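Long-range contacts in Sn-glycerol-3-phosphate ABC transporter substrate-binding protein UspB (PDB 4MFI), which serves as the substrate-binding subunit of an ABC transporter and shows specificity for glycerophosphocholine: residues T129-S134 against P347-A352; Y150-P155 against C302-A307; Y159-W164 against R284-A289; W183-Q188 against H246-A251. All coordinates share one frame; numbering follows the deposited sequence.

Overall arrangement
From the N terminus, the chain first meets contact 1 at residues 129-134, whose partner 347-352 comes only after helix 333-343, so this is the widest loop. Contact 2 lies within it: 150-155 on strand 144-160 pairs with 302-307, near the centre of the molecule. The same strand runs on to contact 3, where 159-164 meets 284-289 as the strand passes into helix 161-166. Innermost is contact 4, joining helix 177-191 to the loop 246-251. The four loops thus nest without crossing. Contacts 1 and 2 touch, as do contacts 3 and 4, which pack through Trp164 and Leu187; the centres of contacts 1 and 4 are about 38 Å apart.

Contact 1. Residues T129-S134 against P347-A352; sequences TDYVDS and PVRKSA
Lys350 lays its side chain across residues 129-133, and each of its atoms passes an oxygen there. Lys350 CB stands 3.5 Å from Asp130 OD1, CG passes Asp130 O, CD passes Thr129 O, and Lys350 CE comes within 3.3 Å of Tyr131 O. Because the chain is extended beyond CG, NZ reaches far enough to donate to Thr129 O, nearly along the C=O axis, and Lys350 NZ also forms a 2.8 Å salt bridge with Asp133 OD1, which it meets from above the carboxylate plane. A water that donates to Asp133 OD2 also accepts a weak bond from NZ.

At the other end, Arg349 is bent at chi2 and chi3, with chi2 at -72° carrying CD over the centre of the Tyr131 ring, 3.5 Å from the centroid, in a CH-pi contact. The hydroxyl of that ring bonds to Thr331. Beyond CD, NE and NH2 of Arg349 grip Asp130 OD2 side-on, NE at 2.7 Å, with the carboxylate and guanidinium planes 82° apart. Ser351 OG adds a third bond to Asp130 OD2 at 2.6 Å, while Ser351 N donates to OD1. Between these two clusters the backbones make a single bridge at Tyr131 and Arg349, flanked by Lys350 N to Asp130 O and Val132 N to Val348 O.

The contact thus fastens the loop after helix 333-343 to the start of helix 133-137. With three donors on one oxygen and a fourth on the other, Asp130 is likely to remain ionised, and bonds to both oxygens should hold the carboxylate's rotation.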
loop_
_atom_site.group_PDB
_atom_site.type_symbol
_atom_site.label_atom_id
_atom_site.label_comp_id
_atom_site.label_asym_id
_atom_site.label_seq_id
_atom_site.Cartn_x
_atom_site.Cartn_y
_atom_site.Cartn_z
ATOM N N THR A 129 6.658 15.976 11.022
ATOM C CA THR A 129 5.955 16.748 9.997
ATOM C C THR A 129 6.606 16.621 8.620
ATOM O O THR A 129 5.997 16.986 7.615
ATOM C CB THR A 129 5.804 18.236 10.364
ATOM O OG1 THR A 129 7.092 18.858 10.398
ATOM C CG2 THR A 129 5.141 18.384 11.716
ATOM N N ASP A 130 7.831 16.098 8.568
ATOM C CA ASP A 130 8.490 15.855 7.282
ATOM C C ASP A 130 8.203 14.465 6.704
ATOM O O ASP A 130 8.677 14.134 5.619
ATOM C CB ASP A 130 10.006 16.078 7.371
ATOM C CG ASP A 130 10.680 16.096 5.995
ATOM O OD1 ASP A 130 10.188 16.801 5.080
ATOM O OD2 ASP A 130 11.696 15.391 5.819
ATOM N N TYR A 131 7.446 13.636 7.416
ATOM C CA TYR A 131 6.955 12.406 6.798
ATOM C C TYR A 131 5.741 12.738 5.950
ATOM O O TYR A 131 4.914 13.566 6.347
ATOM C CB TYR A 131 6.611 11.340 7.847
ATOM C CG TYR A 131 7.840 10.699 8.445
ATOM C CD1 TYR A 131 8.556 11.332 9.456
ATOM C CD2 TYR A 131 8.312 9.485 7.967
ATOM C CE1 TYR A 131 9.690 10.761 9.985
ATOM C CE2 TYR A 131 9.448 8.904 8.490
ATOM C CZ TYR A 131 10.130 9.546 9.503
ATOM O OH TYR A 131 11.263 8.978 10.034
ATOM N N VAL A 132 5.650 12.110 4.777
ATOM C CA VAL A 132 4.476 12.236 3.913
ATOM C C VAL A 132 3.241 12.018 4.786
ATOM O O VAL A 132 3.181 11.052 5.549
ATOM C CB VAL A 132 4.531 11.214 2.758
ATOM C CG1 VAL A 132 3.227 11.199 1.966
ATOM C CG2 VAL A 132 5.721 11.519 1.837
ATOM N N ASP A 133 2.281 12.933 4.705
ATOM C CA ASP A 133 1.189 12.969 5.676
ATOM C C ASP A 133 0.443 11.650 5.776
ATOM O O ASP A 133 0.269 11.113 6.880
ATOM C CB ASP A 133 0.192 14.093 5.361
ATOM C CG ASP A 133 0.737 15.477 5.660
ATOM O OD1 ASP A 133 1.785 15.579 6.327
ATOM O OD2 ASP A 133 0.096 16.471 5.242
ATOM N N SER A 134 0.013 11.116 4.634
ATOM C CA SER A 134 -0.783 9.892 4.647
ATOM C C SER A 134 0.039 8.713 5.140
ATOM O O SER A 134 -0.486 7.839 5.827
ATOM C CB SER A 134 -1.376 9.587 3.266
ATOM O OG SER A 134 -0.347 9.285 2.341
ATOM N N PRO A 347 9.732 7.278 -1.619
ATOM C CA PRO A 347 10.349 7.999 -0.497
ATOM C C PRO A 347 9.287 8.415 0.519
ATOM O O PRO A 347 8.227 8.915 0.123
ATOM C CB PRO A 347 10.976 9.235 -1.167
ATOM C CG PRO A 347 11.107 8.868 -2.621
ATOM C CD PRO A 347 9.961 7.946 -2.909
ATOM N N VAL A 348 9.560 8.213 1.808
ATOM C CA VAL A 348 8.538 8.444 2.826
ATOM C C VAL A 348 8.631 9.830 3.465
ATOM O O VAL A 348 7.813 10.171 4.324
ATOM C CB VAL A 348 8.562 7.349 3.918
ATOM C CG1 VAL A 348 8.498 5.959 3.280
ATOM C CG2 VAL A 348 9.805 7.473 4.803
ATOM N N ARG A 349 9.619 10.620 3.038
ATOM C CA ARG A 349 9.832 11.962 3.570
ATOM C C ARG A 349 9.545 13.005 2.510
ATOM O O ARG A 349 9.987 12.862 1.362
ATOM C CB ARG A 349 11.284 12.132 4.045
ATOM C CG ARG A 349 11.675 11.221 5.204
ATOM C CD ARG A 349 11.018 11.658 6.507
ATOM N NE ARG A 349 11.622 12.897 6.972
ATOM C CZ ARG A 349 12.499 12.980 7.966
ATOM N NH1 ARG A 349 12.869 11.890 8.635
ATOM N NH2 ARG A 349 13.005 14.156 8.291
ATOM N N LYS A 350 8.827 14.058 2.896
ATOM C CA LYS A 350 8.514 15.149 1.976
ATOM C C LYS A 350 9.782 15.766 1.395
ATOM O O LYS A 350 9.872 16.004 0.190
ATOM C CB LYS A 350 7.699 16.231 2.690
ATOM C CG LYS A 350 6.371 15.738 3.242
ATOM C CD LYS A 350 5.695 16.848 4.035
ATOM C CE LYS A 350 4.385 16.376 4.641
ATOM N NZ LYS A 350 3.868 17.360 5.629
ATOM N N SER A 351 10.768 16.004 2.253
ATOM C CA SER A 351 11.993 16.682 1.839
ATOM C C SER A 351 12.962 15.794 1.067
ATOM O O SER A 351 14.050 16.248 0.700
ATOM C CB SER A 351 12.718 17.264 3.050
ATOM O OG SER A 351 13.248 16.229 3.856
ATOM N N ALA A 352 12.599 14.536 0.822
ATOM C CA ALA A 352 13.473 13.692 0.015
ATOM C C ALA A 352 13.558 14.210 -1.427
ATOM O O ALA A 352 14.524 13.917 -2.134
ATOM C CB ALA A 352 13.056 12.220 0.078
HETATM O O HOH W 1 0.987 19.007 5.255
#

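Contact 2. Residues Y150-P155 against C302-A307; sequences YARSTP and CPTGGA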
loop_
_atom_site.group_PDB
_atom_site.type_symbol
_atom_site.label_atom_id
_atom_site.label_comp_id
_atom_site.label_asym_id
_atom_site.label_seq_id
_atom_site.Cartn_x
_atom_site.Cartn_y
_atom_site.Cartn_z
ATOM N N TYR A 150 8.037 2.674 5.821
ATOM C CA TYR A 150 9.351 2.179 5.410
ATOM C C TYR A 150 9.363 1.747 3.942
ATOM O O TYR A 150 10.100 2.309 3.131
ATOM C CB TYR A 150 9.744 1.014 6.312
ATOM C CG TYR A 150 11.052 0.318 5.997
ATOM C CD1 TYR A 150 12.278 0.939 6.239
ATOM C CD2 TYR A 150 11.064 -0.986 5.513
ATOM C CE1 TYR A 150 13.476 0.283 5.985
ATOM C CE2 TYR A 150 12.257 -1.651 5.256
ATOM C CZ TYR A 150 13.458 -1.012 5.492
ATOM O OH TYR A 150 14.641 -1.676 5.250
ATOM N N ALA A 151 8.543 0.754 3.603
ATOM C CA ALA A 151 8.469 0.232 2.236
ATOM C C ALA A 151 7.050 0.450 1.729
ATOM O O ALA A 151 6.182 -0.411 1.894
ATOM C CB ALA A 151 8.824 -1.250 2.213
ATOM N N ARG A 152 6.811 1.619 1.143
ATOM C CA ARG A 152 5.455 2.062 0.833
ATOM C C ARG A 152 5.210 2.178 -0.666
ATOM O O ARG A 152 6.114 2.503 -1.430
ATOM C CB ARG A 152 5.157 3.398 1.529
ATOM C CG ARG A 152 5.486 3.413 3.044
ATOM C CD ARG A 152 4.822 2.262 3.841
ATOM N NE ARG A 152 3.426 2.165 3.448
ATOM C CZ ARG A 152 2.433 2.879 3.971
ATOM N NH1 ARG A 152 2.634 3.664 5.030
ATOM N NH2 ARG A 152 1.222 2.767 3.450
ATOM N N SER A 153 3.968 1.916 -1.064
ATOM C CA SER A 153 3.557 1.921 -2.459
ATOM C C SER A 153 2.180 2.555 -2.555
ATOM O O SER A 153 1.530 2.800 -1.536
ATOM C CB SER A 153 3.446 0.485 -2.941
ATOM O OG SER A 153 2.498 -0.194 -2.133
ATOM N N THR A 154 1.738 2.827 -3.780
ATOM C CA THR A 154 0.348 3.189 -4.041
ATOM C C THR A 154 -0.074 2.525 -5.343
ATOM O O THR A 154 0.769 2.041 -6.101
ATOM C CB THR A 154 0.137 4.712 -4.234
ATOM O OG1 THR A 154 0.641 5.101 -5.516
ATOM C CG2 THR A 154 0.798 5.527 -3.134
ATOM N N PRO A 155 -1.381 2.509 -5.623
ATOM C CA PRO A 155 -1.771 2.141 -6.984
ATOM C C PRO A 155 -1.362 3.225 -7.987
ATOM O O PRO A 155 -1.142 4.389 -7.625
ATOM C CB PRO A 155 -3.298 2.049 -6.889
ATOM C CG PRO A 155 -3.561 1.747 -5.438
ATOM C CD PRO A 155 -2.545 2.590 -4.724
ATOM N N CYS A 302 -6.990 7.642 -3.827
ATOM C CA CYS A 302 -5.892 6.714 -4.039
ATOM C C CYS A 302 -5.360 6.283 -2.682
ATOM O O CYS A 302 -4.950 7.123 -1.892
ATOM C CB CYS A 302 -4.776 7.394 -4.830
ATOM S SG CYS A 302 -3.386 6.294 -5.207
ATOM N N PRO A 303 -5.360 4.972 -2.404
ATOM C CA PRO A 303 -4.843 4.500 -1.118
ATOM C C PRO A 303 -3.331 4.375 -1.149
ATOM O O PRO A 303 -2.696 4.460 -2.207
ATOM C CB PRO A 303 -5.457 3.103 -1.001
ATOM C CG PRO A 303 -5.492 2.635 -2.426
ATOM C CD PRO A 303 -5.868 3.862 -3.230
ATOM N N THR A 304 -2.755 4.170 0.025
ATOM C CA THR A 304 -1.362 3.772 0.114
ATOM C C THR A 304 -1.306 2.293 0.477
ATOM O O THR A 304 -2.335 1.676 0.766
ATOM C CB THR A 304 -0.649 4.578 1.176
ATOM O OG1 THR A 304 -1.284 4.317 2.425
ATOM C CG2 THR A 304 -0.750 6.069 0.861
ATOM N N GLY A 305 -0.108 1.720 0.461
ATOM C CA GLY A 305 0.070 0.314 0.759
ATOM C C GLY A 305 1.486 0.036 1.214
ATOM O O GLY A 305 2.332 0.934 1.233
ATOM N N GLY A 306 1.753 -1.211 1.581
ATOM C CA GLY A 306 3.089 -1.606 2.000
ATOM C C GLY A 306 3.241 -1.772 3.501
ATOM O O GLY A 306 2.280 -2.106 4.196
ATOM N N ALA A 307 4.449 -1.524 4.003
ATOM C CA ALA A 307 4.794 -1.886 5.378
ATOM C C ALA A 307 5.614 -0.831 6.104
ATOM O O ALA A 307 6.340 -0.040 5.484
ATOM C CB ALA A 307 5.537 -3.216 5.392
#
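Ala307 is opposed by two residues, Tyr150 and Ala151, as in a classic beta bulge, and its carbonyl serves two successive N-H groups. Ala307 O accepts from Tyr150 N at 3.2 Å and from Ala151 N at 3.0 Å, and Ala307 N returns a bond to Ala151 O. Past the bulge the pairing stays antiparallel: Arg152 stands opposite Gly306 in a non-hydrogen-bonded pair, Ser153 opposite Gly305 in a hydrogen-bonded one. Gly306 CA comes within 3.3 Å of Ala151 O.

Gly305 O is also doubly used. Ser153 N and Arg152 NE, the latter at 2.8 Å, come to it from opposite faces of the carbonyl plane. Bends at chi2 and chi3 (-54° and -46°) curl the arginine so that NE comes across to residues 302-307, with that oxygen in the guanidinium plane. Arg152 NH2 forms a salt bridge with Asp138, which also accepts from Thr304 OG1.

Farther along, two prolines cross: Pro155 CG lies 3.7 Å from Pro303 CG, and Pro155 CD packs on Pro303 O, a buried carbonyl that has no polar partner.

This pairing runs through the middle of the molecule, consistent with the interlobe crossings of solute-binding proteins. Residues 302-307 lead into strand 307-310, which pairs with strand 144-160 in the mixed sheet. Trp208 of helix 206-209 covers Ser153, Pro155 and Pro303, Leu135 of helix 133-137 packs on Arg152 and Thr304, and Gln374 of helix 366-374 touches Thr154 and Cys302.

Contact 3. Residues Y159-W164 against R284-A289; sequences YNKAAW and RFDFGA
Asp286 O is gripped by Lys161 N at 2.9 Å and by a water that donates to it and accepts from Ala162 N. Both amides belong to the first turn of helix 161-166, at a strand-to-helix junction with Asn160 as N-cap: the helix springs directly from strand 144-160 where that strand pairs antiparallel with 287-290. Tyr159 and Gly288 form the hydrogen-bonded pair, Gly288 N to Tyr159 O measuring 2.8 Å; Asn160 and Phe287 form the non-hydrogen-bonded pair beside it.

In the cap, Asn160 CG is anti to the backbone N (chi1 -179°), and its OD1 accepts from Ala163 N, which approaches from above the carbonyl plane. The same amide lies stacked over the Phe285 ring, the two planes 4° apart, with Asn160 ND2 3.5 Å from Phe285 CE1 and offset toward the rim. One flat group therefore both caps the helix and lies over one face of the Phe285 ring.

On the outer side, Lys161 and Asp286 carry opposite charges without forming a salt bridge. Two waters span the gap instead, each accepting from Lys161 NZ; one donates to Asp286 OD2, the other to OD1. Lys161 NZ has its ion partner in Asp171, which also makes a hydrogen bond with Tyr159 OH.

That tyrosine ring lies against a glycine: Gly288 CA sits over one face, offset toward the rim, 3.9 Å from the Tyr159 ring centroid.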
loop_
_atom_site.group_PDB
_atom_site.type_symbol
_atom_site.label_atom_id
_atom_site.label_comp_id
_atom_site.label_asym_id
_atom_site.label_seq_id
_atom_site.Cartn_x
_atom_site.Cartn_y
_atom_site.Cartn_z
ATOM N N TYR A 159 -1.003 2.976 -18.784
ATOM C CA TYR A 159 -1.693 2.974 -20.073
ATOM C C TYR A 159 -0.771 2.815 -21.270
ATOM O O TYR A 159 0.360 3.308 -21.278
ATOM C CB TYR A 159 -2.620 4.186 -20.237
ATOM C CG TYR A 159 -1.963 5.551 -20.347
ATOM C CD1 TYR A 159 -1.580 6.266 -19.212
ATOM C CD2 TYR A 159 -1.772 6.152 -21.589
ATOM C CE1 TYR A 159 -1.006 7.536 -19.318
ATOM C CE2 TYR A 159 -1.205 7.412 -21.705
ATOM C CZ TYR A 159 -0.815 8.098 -20.571
ATOM O OH TYR A 159 -0.256 9.351 -20.700
ATOM N N ASN A 160 -1.280 2.096 -22.264
ATOM C CA ASN A 160 -0.583 1.794 -23.504
ATOM C C ASN A 160 -0.798 2.960 -24.468
ATOM O O ASN A 160 -1.930 3.231 -24.889
ATOM C CB ASN A 160 -1.177 0.490 -24.041
ATOM C CG ASN A 160 -0.541 0.017 -25.320
ATOM O OD1 ASN A 160 -0.307 0.789 -26.246
ATOM N ND2 ASN A 160 -0.298 -1.290 -25.396
ATOM N N LYS A 161 0.281 3.663 -24.813
ATOM C CA LYS A 161 0.154 4.872 -25.628
ATOM C C LYS A 161 -0.268 4.585 -27.062
ATOM O O LYS A 161 -0.945 5.405 -27.671
ATOM C CB LYS A 161 1.429 5.708 -25.581
ATOM C CG LYS A 161 1.678 6.286 -24.210
ATOM C CD LYS A 161 2.524 7.536 -24.278
ATOM C CE LYS A 161 2.757 8.101 -22.894
ATOM N NZ LYS A 161 3.454 9.409 -22.970
ATOM N N ALA A 162 0.118 3.432 -27.602
ATOM C CA ALA A 162 -0.326 3.073 -28.945
ATOM C C ALA A 162 -1.840 2.880 -28.977
ATOM O O ALA A 162 -2.503 3.313 -29.920
ATOM C CB ALA A 162 0.389 1.830 -29.447
ATOM N N ALA A 163 -2.387 2.238 -27.947
ATOM C CA ALA A 163 -3.831 2.044 -27.862
ATOM C C ALA A 163 -4.531 3.391 -27.697
ATOM O O ALA A 163 -5.543 3.656 -28.348
ATOM C CB ALA A 163 -4.187 1.100 -26.705
ATOM N N TRP A 164 -3.991 4.241 -26.821
ATOM C CA TRP A 164 -4.541 5.578 -26.595
ATOM C C TRP A 164 -4.594 6.361 -27.903
ATOM O O TRP A 164 -5.600 7.005 -28.213
ATOM C CB TRP A 164 -3.682 6.324 -25.566
ATOM C CG TRP A 164 -4.315 6.505 -24.202
ATOM C CD1 TRP A 164 -4.510 7.690 -23.551
ATOM C CD2 TRP A 164 -4.837 5.478 -23.330
ATOM N NE1 TRP A 164 -5.120 7.470 -22.335
ATOM C CE2 TRP A 164 -5.323 6.124 -22.171
ATOM C CE3 TRP A 164 -4.932 4.082 -23.412
ATOM C CZ2 TRP A 164 -5.911 5.424 -21.111
ATOM C CZ3 TRP A 164 -5.510 3.386 -22.355
ATOM C CH2 TRP A 164 -5.999 4.058 -21.224
ATOM N N ARG A 284 7.365 -3.580 -24.603
ATOM C CA ARG A 284 7.988 -3.281 -25.888
ATOM C C ARG A 284 7.141 -2.284 -26.673
ATOM O O ARG A 284 7.120 -2.293 -27.908
ATOM C CB ARG A 284 8.199 -4.564 -26.689
ATOM C CG ARG A 284 9.216 -5.519 -26.084
ATOM C CD ARG A 284 9.514 -6.646 -27.069
ATOM N NE ARG A 284 10.503 -7.606 -26.585
ATOM C CZ ARG A 284 11.820 -7.452 -26.700
ATOM N NH1 ARG A 284 12.324 -6.366 -27.272
ATOM N NH2 ARG A 284 12.637 -8.384 -26.231
ATOM N N PHE A 285 6.443 -1.430 -25.934
ATOM C CA PHE A 285 5.650 -0.348 -26.500
ATOM C C PHE A 285 5.781 0.852 -25.569
ATOM O O PHE A 285 6.195 0.700 -24.418
ATOM C CB PHE A 285 4.179 -0.770 -26.615
ATOM C CG PHE A 285 3.586 -1.252 -25.317
ATOM C CD1 PHE A 285 2.979 -0.362 -24.443
ATOM C CD2 PHE A 285 3.629 -2.592 -24.973
ATOM C CE1 PHE A 285 2.448 -0.796 -23.245
ATOM C CE2 PHE A 285 3.094 -3.033 -23.769
ATOM C CZ PHE A 285 2.502 -2.132 -22.910
ATOM N N ASP A 286 5.428 2.033 -26.060
ATOM C CA ASP A 286 5.467 3.241 -25.245
ATOM C C ASP A 286 4.290 3.203 -24.280
ATOM O O ASP A 286 3.147 2.978 -24.697
ATOM C CB ASP A 286 5.366 4.474 -26.143
ATOM C CG ASP A 286 5.672 5.766 -25.416
ATOM O OD1 ASP A 286 6.176 5.720 -24.272
ATOM O OD2 ASP A 286 5.421 6.839 -26.007
ATOM N N PHE A 287 4.558 3.411 -22.996
ATOM C CA PHE A 287 3.481 3.451 -22.017
ATOM C C PHE A 287 3.576 4.673 -21.119
ATOM O O PHE A 287 4.650 5.267 -20.935
ATOM C CB PHE A 287 3.406 2.149 -21.193
ATOM C CG PHE A 287 4.496 2.005 -20.164
ATOM C CD1 PHE A 287 5.732 1.482 -20.512
ATOM C CD2 PHE A 287 4.271 2.364 -18.843
ATOM C CE1 PHE A 287 6.735 1.343 -19.567
ATOM C CE2 PHE A 287 5.271 2.230 -17.886
ATOM C CZ PHE A 287 6.504 1.714 -18.248
ATOM N N GLY A 288 2.431 5.059 -20.576
ATOM C CA GLY A 288 2.361 6.138 -19.618
ATOM C C GLY A 288 1.977 5.650 -18.234
ATOM O O GLY A 288 1.424 4.556 -18.048
ATOM N N ALA A 289 2.302 6.476 -17.251
ATOM C CA ALA A 289 1.824 6.300 -15.892
ATOM C C ALA A 289 1.058 7.555 -15.529
ATOM O O ALA A 289 1.481 8.659 -15.863
ATOM C CB ALA A 289 2.982 6.093 -14.943
HETATM O O HOH W 2 5.391 9.448 -25.067
HETATM O O HOH W 3 6.232 8.093 -23.095
HETATM O O HOH W 4 2.600 2.229 -27.124
#

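Contact 4. Residues W183-Q188 against H246-A251; sequences WGPELQ and HGKGYA
Tyr250 has CG between its backbone N and carbonyl carbon (chi1 60°), pointing it at the helix, and chi2 of 80° turns a ring face to Gly184; Gln188, across from it, starts anti to its backbone N and then bends at chi2 (62°), bringing CD round toward the loop. Gly184 CA, with no side chain in the way, rides above the ring in a CH-pi contact, 3.7 Å from the Tyr250 centroid and offset toward the rim. The turn of helix 177-191 can thus settle directly on the aromatic surface, and Gly184 O comes 3.4 Å from Tyr250 CB.

Next along the helix, Pro185 extends the apolar patch with two of its ring carbons. Pro185 CD lies 3.8 Å from Tyr250 CD2, and Pro185 CG is 3.7 Å from Lys248 CE. The polar tips of the two loop side chains share one carboxylate: Asp181, a turn earlier on the helix, makes a hydrogen bond with Tyr250 OH and a salt bridge with Lys248 NZ.

Gln188 closes the other side. Gln188 CB packs 3.9 Å from Tyr250 CB, while a water donates to Gln188 OE1 at 2.7 Å and to Gly249 O at 2.8 Å. Gln188 NE2 bonds to Arg195 O, consistent with OE1 being the end turned to the water.

The loop leads from helix 232-245 into strand 251-254, so helix 177-191 packs against the approach to that strand. Residues 183-188 and 246-251 share no direct hydrogen bond: they meet through carbon surfaces and this water, whose two protons satisfy an acceptor on each side, while direct polar ties from loop to helix run to Asp181.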
loop_
_atom_site.group_PDB
_atom_site.type_symbol
_atom_site.label_atom_id
_atom_site.label_comp_id
_atom_site.label_asym_id
_atom_site.label_seq_id
_atom_site.Cartn_x
_atom_site.Cartn_y
_atom_site.Cartn_z
ATOM N N TRP A 183 -14.393 6.072 -22.447
ATOM C CA TRP A 183 -13.286 5.666 -23.318
ATOM C C TRP A 183 -13.224 4.156 -23.569
ATOM O O TRP A 183 -12.735 3.709 -24.611
ATOM C CB TRP A 183 -11.949 6.059 -22.694
ATOM C CG TRP A 183 -11.656 7.530 -22.622
ATOM C CD1 TRP A 183 -12.409 8.562 -23.115
ATOM C CD2 TRP A 183 -10.491 8.119 -22.042
ATOM N NE1 TRP A 183 -11.783 9.764 -22.860
ATOM C CE2 TRP A 183 -10.600 9.516 -22.205
ATOM C CE3 TRP A 183 -9.364 7.600 -21.393
ATOM C CZ2 TRP A 183 -9.618 10.402 -21.749
ATOM C CZ3 TRP A 183 -8.387 8.477 -20.950
ATOM C CH2 TRP A 183 -8.525 9.869 -21.122
ATOM N N GLY A 184 -13.699 3.378 -22.600
ATOM C CA GLY A 184 -13.499 1.936 -22.593
ATOM C C GLY A 184 -13.855 1.210 -23.878
ATOM O O GLY A 184 -13.027 0.476 -24.416
ATOM N N PRO A 185 -15.092 1.396 -24.376
ATOM C CA PRO A 185 -15.495 0.672 -25.588
ATOM C C PRO A 185 -14.644 1.008 -26.810
ATOM O O PRO A 185 -14.386 0.119 -27.622
ATOM C CB PRO A 185 -16.944 1.124 -25.789
ATOM C CG PRO A 185 -17.426 1.344 -24.370
ATOM C CD PRO A 185 -16.250 2.007 -23.696
ATOM N N GLU A 186 -14.195 2.254 -26.941
ATOM C CA GLU A 186 -13.310 2.580 -28.055
ATOM C C GLU A 186 -11.952 1.916 -27.898
ATOM O O GLU A 186 -11.386 1.404 -28.865
ATOM C CB GLU A 186 -13.153 4.092 -28.230
ATOM C CG GLU A 186 -12.227 4.495 -29.380
ATOM C CD GLU A 186 -12.787 4.223 -30.775
ATOM O OE1 GLU A 186 -13.859 3.593 -30.920
ATOM O OE2 GLU A 186 -12.130 4.659 -31.743
ATOM N N LEU A 187 -11.423 1.911 -26.679
ATOM C CA LEU A 187 -10.179 1.189 -26.427
ATOM C C LEU A 187 -10.344 -0.301 -26.719
ATOM O O LEU A 187 -9.437 -0.935 -27.255
ATOM C CB LEU A 187 -9.705 1.415 -24.992
ATOM C CG LEU A 187 -9.057 2.778 -24.734
ATOM C CD1 LEU A 187 -9.010 3.046 -23.239
ATOM C CD2 LEU A 187 -7.656 2.823 -25.351
ATOM N N GLN A 188 -11.505 -0.863 -26.395
ATOM C CA GLN A 188 -11.750 -2.271 -26.709
ATOM C C GLN A 188 -11.726 -2.533 -28.220
ATOM O O GLN A 188 -11.185 -3.545 -28.675
ATOM C CB GLN A 188 -13.080 -2.740 -26.109
ATOM C CG GLN A 188 -13.360 -4.221 -26.318
ATOM C CD GLN A 188 -12.323 -5.114 -25.666
ATOM O OE1 GLN A 188 -12.040 -4.983 -24.471
ATOM N NE2 GLN A 188 -11.744 -6.023 -26.444
ATOM N N HIS A 246 -18.822 -6.778 -17.604
ATOM C CA HIS A 246 -19.916 -7.531 -18.187
ATOM C C HIS A 246 -20.703 -6.701 -19.194
ATOM O O HIS A 246 -20.564 -6.914 -20.399
ATOM C CB HIS A 246 -20.759 -8.171 -17.080
ATOM C CG HIS A 246 -19.965 -9.115 -16.231
ATOM N ND1 HIS A 246 -19.609 -10.374 -16.660
ATOM C CD2 HIS A 246 -19.398 -8.959 -15.012
ATOM C CE1 HIS A 246 -18.879 -10.964 -15.730
ATOM N NE2 HIS A 246 -18.732 -10.124 -14.722
ATOM N N GLY A 247 -21.467 -5.724 -18.719
ATOM C CA GLY A 247 -22.367 -4.964 -19.575
ATOM C C GLY A 247 -21.726 -4.298 -20.779
ATOM O O GLY A 247 -22.137 -4.524 -21.918
ATOM N N LYS A 248 -20.723 -3.466 -20.532
ATOM C CA LYS A 248 -19.975 -2.844 -21.617
ATOM C C LYS A 248 -18.862 -3.781 -22.088
ATOM O O LYS A 248 -18.624 -3.946 -23.291
ATOM C CB LYS A 248 -19.415 -1.506 -21.151
ATOM C CG LYS A 248 -20.487 -0.613 -20.525
ATOM C CD LYS A 248 -19.973 0.779 -20.202
ATOM C CE LYS A 248 -19.638 1.562 -21.470
ATOM N NZ LYS A 248 -19.590 3.041 -21.220
ATOM N N GLY A 249 -18.187 -4.402 -21.131
ATOM C CA GLY A 249 -17.309 -5.518 -21.424
ATOM C C GLY A 249 -15.881 -5.189 -21.808
ATOM O O GLY A 249 -15.125 -6.088 -22.172
ATOM N N TYR A 250 -15.496 -3.925 -21.704
ATOM C CA TYR A 250 -14.154 -3.509 -22.121
ATOM C C TYR A 250 -13.090 -3.894 -21.092
ATOM O O TYR A 250 -11.896 -3.751 -21.347
ATOM C CB TYR A 250 -14.109 -1.996 -22.391
ATOM C CG TYR A 250 -14.464 -1.164 -21.183
ATOM C CD1 TYR A 250 -13.523 -0.911 -20.185
ATOM C CD2 TYR A 250 -15.736 -0.621 -21.035
ATOM C CE1 TYR A 250 -13.844 -0.160 -19.060
ATOM C CE2 TYR A 250 -16.066 0.142 -19.919
ATOM C CZ TYR A 250 -15.109 0.372 -18.937
ATOM O OH TYR A 250 -15.407 1.119 -17.819
ATOM N N ALA A 251 -13.522 -4.363 -19.927
ATOM C CA ALA A 251 -12.591 -4.743 -18.869
ATOM C C ALA A 251 -12.655 -6.235 -18.566
ATOM O O ALA A 251 -13.651 -6.914 -18.865
ATOM C CB ALA A 251 -12.857 -3.925 -17.587
HETATM O O HOH W 5 -12.499 -7.021 -22.700
#